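Local coordinates for protein Nup188 (Myceliophthora thermophila, PDB 4KF8) that probably helps build the scaffold of the nuclear pore complex and resembles nuclear transport receptors in structure and behaviour, at residues A[315-328]-A[367-379]. Sequence-based numbering, arbitrary orientation.
Sequences WDSGAVLENVEFWL and AVGLLEGIRDVLA
L378, near the C-terminal end of helix 362-378, packs against S317, V320 and L321 on helix 317-328. Its CD1 lies 3.7 Å from V320 CG1, the two side chains crossing at about a right angle, while CD2 reaches S317 CB at 3.8 Å. L321 covers the base of this leucine, meeting its CB through CD2 at 3.7 Å. An alanine in place of L321 would probably leave L378 CB and CD1 without their cover on that side. Midway along the helices, V324 turns CG1 anti to its backbone N (chi1 159°), which directs this methyl at the backbone carbonyl of L371. At the far end L328 and L371 lie alongside each other pointing opposite ways, L328 CG 3.5 Å from L371 CD1. E325 crosses R375 almost perpendicularly and rests OE2 on the aliphatic CD, 3.3 Å away; OE2 and R375 NE stay 4.6 Å apart, while R375 NH2 has a salt bridge with D376 OD1, by charge alone, the oxygen lying well out of the guanidinium plane. Segments 317-328 and 367-378 run 140° apart, well off antiparallel, and helix 284-303 backs V320 and L371. Apolar side chains thus carry the interface, and E325 probably adds only a loose electrostatic attraction to R375 at its margin.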
loop_
_atom_site.group_PDB
_atom_site.type_symbol
_atom_site.label_atom_id
_atom_site.label_comp_id
_atom_site.label_asym_id
_atom_site.label_seq_id
_atom_site.Cartn_x
_atom_site.Cartn_y
_atom_site.Cartn_z
ATOM N N TRP A 315 -22.835 -2.313 -0.517
ATOM C CA TRP A 315 -22.198 -1.226 0.211
ATOM C C TRP A 315 -23.080 0.017 0.164
ATOM O O TRP A 315 -23.173 0.679 -0.868
ATOM C CB TRP A 315 -20.818 -0.928 -0.380
ATOM C CG TRP A 315 -19.964 -0.063 0.494
ATOM C CD1 TRP A 315 -19.501 -0.366 1.740
ATOM C CD2 TRP A 315 -19.455 1.239 0.183
ATOM N NE1 TRP A 315 -18.744 0.669 2.229
ATOM C CE2 TRP A 315 -18.700 1.666 1.292
ATOM C CE3 TRP A 315 -19.568 2.085 -0.924
ATOM C CZ2 TRP A 315 -18.061 2.902 1.328
ATOM C CZ3 TRP A 315 -18.932 3.312 -0.886
ATOM C CH2 TRP A 315 -18.188 3.709 0.231
ATOM N N ASP A 316 -23.729 0.322 1.284
ATOM C CA ASP A 316 -24.666 1.440 1.354
ATOM C C ASP A 316 -23.971 2.786 1.159
ATOM O O ASP A 316 -23.322 3.297 2.067
ATOM C CB ASP A 316 -25.427 1.423 2.685
ATOM C CG ASP A 316 -26.567 2.427 2.723
ATOM O OD1 ASP A 316 -27.038 2.843 1.643
ATOM O OD2 ASP A 316 -27.000 2.793 3.836
ATOM N N SER A 317 -24.119 3.350 -0.035
ATOM C CA SER A 317 -23.539 4.648 -0.361
ATOM C C SER A 317 -24.265 5.761 0.381
ATOM O O SER A 317 -23.648 6.737 0.813
ATOM C CB SER A 317 -23.632 4.908 -1.865
ATOM O OG SER A 317 -23.058 3.851 -2.608
ATOM N N GLY A 318 -25.579 5.606 0.515
ATOM C CA GLY A 318 -26.428 6.620 1.113
ATOM C C GLY A 318 -26.019 7.016 2.517
ATOM O O GLY A 318 -25.961 8.204 2.840
ATOM N N ALA A 319 -25.734 6.021 3.351
ATOM C CA ALA A 319 -25.310 6.276 4.720
ATOM C C ALA A 319 -23.972 7.003 4.745
ATOM O O ALA A 319 -23.763 7.899 5.558
ATOM C CB ALA A 319 -25.224 4.978 5.502
ATOM N N VAL A 320 -23.075 6.617 3.843
ATOM C CA VAL A 320 -21.741 7.206 3.779
ATOM C C VAL A 320 -21.785 8.711 3.507
ATOM O O VAL A 320 -21.134 9.492 4.204
ATOM C CB VAL A 320 -20.868 6.507 2.716
ATOM C CG1 VAL A 320 -19.548 7.239 2.542
ATOM C CG2 VAL A 320 -20.631 5.058 3.101
ATOM N N LEU A 321 -22.558 9.105 2.498
ATOM C CA LEU A 321 -22.722 10.512 2.141
ATOM C C LEU A 321 -23.153 11.360 3.333
ATOM O O LEU A 321 -22.529 12.375 3.644
ATOM C CB LEU A 321 -23.741 10.660 1.008
ATOM C CG LEU A 321 -23.278 10.281 -0.397
ATOM C CD1 LEU A 321 -24.329 9.434 -1.098
ATOM C CD2 LEU A 321 -22.971 11.533 -1.206
ATOM N N GLU A 322 -24.223 10.932 3.996
ATOM C CA GLU A 322 -24.748 11.636 5.160
ATOM C C GLU A 322 -23.725 11.682 6.291
ATOM O O GLU A 322 -23.562 12.711 6.947
ATOM C CB GLU A 322 -26.042 10.972 5.636
ATOM C CG GLU A 322 -27.155 10.975 4.595
ATOM C CD GLU A 322 -28.297 10.047 4.959
ATOM O OE1 GLU A 322 -28.145 9.263 5.919
ATOM O OE2 GLU A 322 -29.346 10.102 4.283
ATOM N N ASN A 323 -23.036 10.564 6.510
ATOM C CA ASN A 323 -21.981 10.489 7.515
ATOM C C ASN A 323 -20.857 11.471 7.214
ATOM O O ASN A 323 -20.294 12.080 8.122
ATOM C CB ASN A 323 -21.422 9.069 7.610
ATOM C CG ASN A 323 -22.407 8.092 8.211
ATOM O OD1 ASN A 323 -23.591 8.393 8.360
ATOM N ND2 ASN A 323 -21.922 6.907 8.552
ATOM N N VAL A 324 -20.548 11.629 5.932
ATOM C CA VAL A 324 -19.486 12.532 5.502
ATOM C C VAL A 324 -19.847 13.990 5.773
ATOM O O VAL A 324 -19.030 14.754 6.290
ATOM C CB VAL A 324 -19.155 12.337 4.004
ATOM C CG1 VAL A 324 -18.470 13.568 3.440
ATOM C CG2 VAL A 324 -18.289 11.097 3.806
ATOM N N GLU A 325 -21.079 14.363 5.437
ATOM C CA GLU A 325 -21.545 15.736 5.605
ATOM C C GLU A 325 -21.523 16.189 7.062
ATOM O O GLU A 325 -21.138 17.321 7.360
ATOM C CB GLU A 325 -22.950 15.905 5.022
ATOM C CG GLU A 325 -23.046 15.652 3.521
ATOM C CD GLU A 325 -22.352 16.718 2.689
ATOM O OE1 GLU A 325 -21.997 17.781 3.245
ATOM O OE2 GLU A 325 -22.162 16.491 1.475
ATOM N N PHE A 326 -21.928 15.305 7.969
ATOM C CA PHE A 326 -21.956 15.636 9.392
ATOM C C PHE A 326 -20.584 15.505 10.052
ATOM O O PHE A 326 -20.463 15.570 11.275
ATOM C CB PHE A 326 -23.009 14.807 10.131
ATOM C CG PHE A 326 -24.421 15.243 9.855
ATOM C CD1 PHE A 326 -24.680 16.505 9.343
ATOM C CD2 PHE A 326 -25.487 14.395 10.108
ATOM C CE1 PHE A 326 -25.978 16.913 9.088
ATOM C CE2 PHE A 326 -26.787 14.799 9.854
ATOM C CZ PHE A 326 -27.033 16.059 9.343
ATOM N N TRP A 327 -19.558 15.316 9.230
ATOM C CA TRP A 327 -18.176 15.404 9.683
ATOM C C TRP A 327 -17.518 16.604 9.016
ATOM O O TRP A 327 -16.557 17.171 9.536
ATOM C CB TRP A 327 -17.396 14.129 9.354
ATOM C CG TRP A 327 -17.496 13.056 10.398
ATOM C CD1 TRP A 327 -18.054 11.820 10.253
ATOM C CD2 TRP A 327 -17.023 13.127 11.750
ATOM N NE1 TRP A 327 -17.955 11.115 11.430
ATOM C CE2 TRP A 327 -17.328 11.896 12.365
ATOM C CE3 TRP A 327 -16.372 14.112 12.500
ATOM C CZ2 TRP A 327 -17.006 11.624 13.692
ATOM C CZ3 TRP A 327 -16.054 13.839 13.816
ATOM C CH2 TRP A 327 -16.370 12.606 14.399
ATOM N N LEU A 328 -18.043 16.983 7.855
ATOM C CA LEU A 328 -17.540 18.137 7.122
ATOM C C LEU A 328 -17.974 19.437 7.788
ATOM O O LEU A 328 -17.222 20.411 7.827
ATOM C CB LEU A 328 -18.029 18.105 5.672
ATOM C CG LEU A 328 -17.023 17.631 4.621
ATOM C CD1 LEU A 328 -17.640 17.623 3.232
ATOM C CD2 LEU A 328 -15.783 18.506 4.651
ATOM N N ALA A 367 -7.501 15.101 6.189
ATOM C CA ALA A 367 -8.756 14.467 6.565
ATOM C C ALA A 367 -9.909 15.109 5.808
ATOM O O ALA A 367 -10.821 14.422 5.353
ATOM C CB ALA A 367 -8.978 14.568 8.064
ATOM N N VAL A 368 -9.862 16.432 5.677
ATOM C CA VAL A 368 -10.860 17.156 4.898
ATOM C C VAL A 368 -10.776 16.740 3.435
ATOM O O VAL A 368 -11.790 16.440 2.812
ATOM C CB VAL A 368 -10.691 18.690 5.022
ATOM C CG1 VAL A 368 -11.411 19.408 3.890
ATOM C CG2 VAL A 368 -11.200 19.173 6.371
ATOM N N GLY A 369 -9.555 16.704 2.907
ATOM C CA GLY A 369 -9.320 16.351 1.517
ATOM C C GLY A 369 -9.907 15.015 1.105
ATOM O O GLY A 369 -10.491 14.892 0.027
ATOM N N LEU A 370 -9.759 14.012 1.966
ATOM C CA LEU A 370 -10.267 12.674 1.673
ATOM C C LEU A 370 -11.791 12.626 1.587
ATOM O O LEU A 370 -12.347 12.376 0.520
ATOM C CB LEU A 370 -9.762 11.661 2.704
ATOM C CG LEU A 370 -8.307 11.214 2.545
ATOM C CD1 LEU A 370 -7.896 10.290 3.682
ATOM C CD2 LEU A 370 -8.102 10.535 1.199
ATOM N N LEU A 371 -12.464 12.873 2.707
ATOM C CA LEU A 371 -13.920 12.748 2.755
ATOM C C LEU A 371 -14.663 13.795 1.918
ATOM O O LEU A 371 -15.872 13.689 1.715
ATOM C CB LEU A 371 -14.430 12.716 4.206
ATOM C CG LEU A 371 -13.938 13.766 5.207
ATOM C CD1 LEU A 371 -14.647 15.092 5.017
ATOM C CD2 LEU A 371 -14.102 13.280 6.639
ATOM N N GLU A 372 -13.935 14.796 1.431
ATOM C CA GLU A 372 -14.496 15.770 0.502
ATOM C C GLU A 372 -14.594 15.143 -0.885
ATOM O O GLU A 372 -15.540 15.400 -1.632
ATOM C CB GLU A 372 -13.622 17.024 0.448
ATOM C CG GLU A 372 -14.204 18.172 -0.355
ATOM C CD GLU A 372 -13.243 19.342 -0.478
ATOM O OE1 GLU A 372 -13.698 20.501 -0.387
ATOM O OE2 GLU A 372 -12.032 19.102 -0.671
ATOM N N GLY A 373 -13.606 14.317 -1.220
ATOM C CA GLY A 373 -13.592 13.601 -2.482
ATOM C C GLY A 373 -14.614 12.480 -2.519
ATOM O O GLY A 373 -15.158 12.158 -3.574
ATOM N N ILE A 374 -14.872 11.884 -1.358
ATOM C CA ILE A 374 -15.885 10.844 -1.234
ATOM C C ILE A 374 -17.256 11.424 -1.554
ATOM O O ILE A 374 -18.132 10.739 -2.084
ATOM C CB ILE A 374 -15.902 10.239 0.185
ATOM C CG1 ILE A 374 -14.507 9.738 0.568
ATOM C CG2 ILE A 374 -16.926 9.114 0.282
ATOM C CD1 ILE A 374 -14.425 9.168 1.963
ATOM N N ARG A 375 -17.429 12.703 -1.235
ATOM C CA ARG A 375 -18.660 13.416 -1.547
ATOM C C ARG A 375 -18.819 13.576 -3.056
ATOM O O ARG A 375 -19.894 13.337 -3.599
ATOM C CB ARG A 375 -18.659 14.786 -0.866
ATOM C CG ARG A 375 -19.875 15.648 -1.172
ATOM C CD ARG A 375 -19.700 17.040 -0.590
ATOM N NE ARG A 375 -18.391 17.595 -0.924
ATOM C CZ ARG A 375 -18.121 18.248 -2.049
ATOM N NH1 ARG A 375 -19.075 18.431 -2.953
ATOM N NH2 ARG A 375 -16.899 18.715 -2.272
ATOM N N ASP A 376 -17.741 13.974 -3.722
ATOM C CA ASP A 376 -17.749 14.178 -5.168
ATOM C C ASP A 376 -18.069 12.888 -5.913
ATOM O O ASP A 376 -18.927 12.870 -6.797
ATOM C CB ASP A 376 -16.397 14.718 -5.640
ATOM C CG ASP A 376 -16.020 16.026 -4.969
ATOM O OD1 ASP A 376 -16.929 16.832 -4.679
ATOM O OD2 ASP A 376 -14.811 16.245 -4.734
ATOM N N VAL A 377 -17.373 11.814 -5.553
ATOM C CA VAL A 377 -17.556 10.517 -6.196
ATOM C C VAL A 377 -18.998 10.024 -6.105
ATOM O O VAL A 377 -19.660 9.817 -7.125
ATOM C CB VAL A 377 -16.624 9.452 -5.583
ATOM C CG1 VAL A 377 -17.002 8.062 -6.073
ATOM C CG2 VAL A 377 -15.172 9.766 -5.907
ATOM N N LEU A 378 -19.483 9.855 -4.880
ATOM C CA LEU A 378 -20.810 9.290 -4.642
ATOM C C LEU A 378 -21.948 10.138 -5.210
ATOM O O LEU A 378 -23.073 9.659 -5.345
ATOM C CB LEU A 378 -21.028 9.056 -3.144
ATOM C CG LEU A 378 -20.179 7.974 -2.477
ATOM C CD1 LEU A 378 -20.414 7.965 -0.978
ATOM C CD2 LEU A 378 -20.493 6.615 -3.070
ATOM N N ALA A 379 -21.650 11.391 -5.539
ATOM C CA ALA A 379 -22.649 12.305 -6.086
ATOM C C ALA A 379 -23.042 11.922 -7.510
ATOM O O ALA A 379 -24.100 12.322 -8.003
ATOM C CB ALA A 379 -22.139 13.738 -6.042
#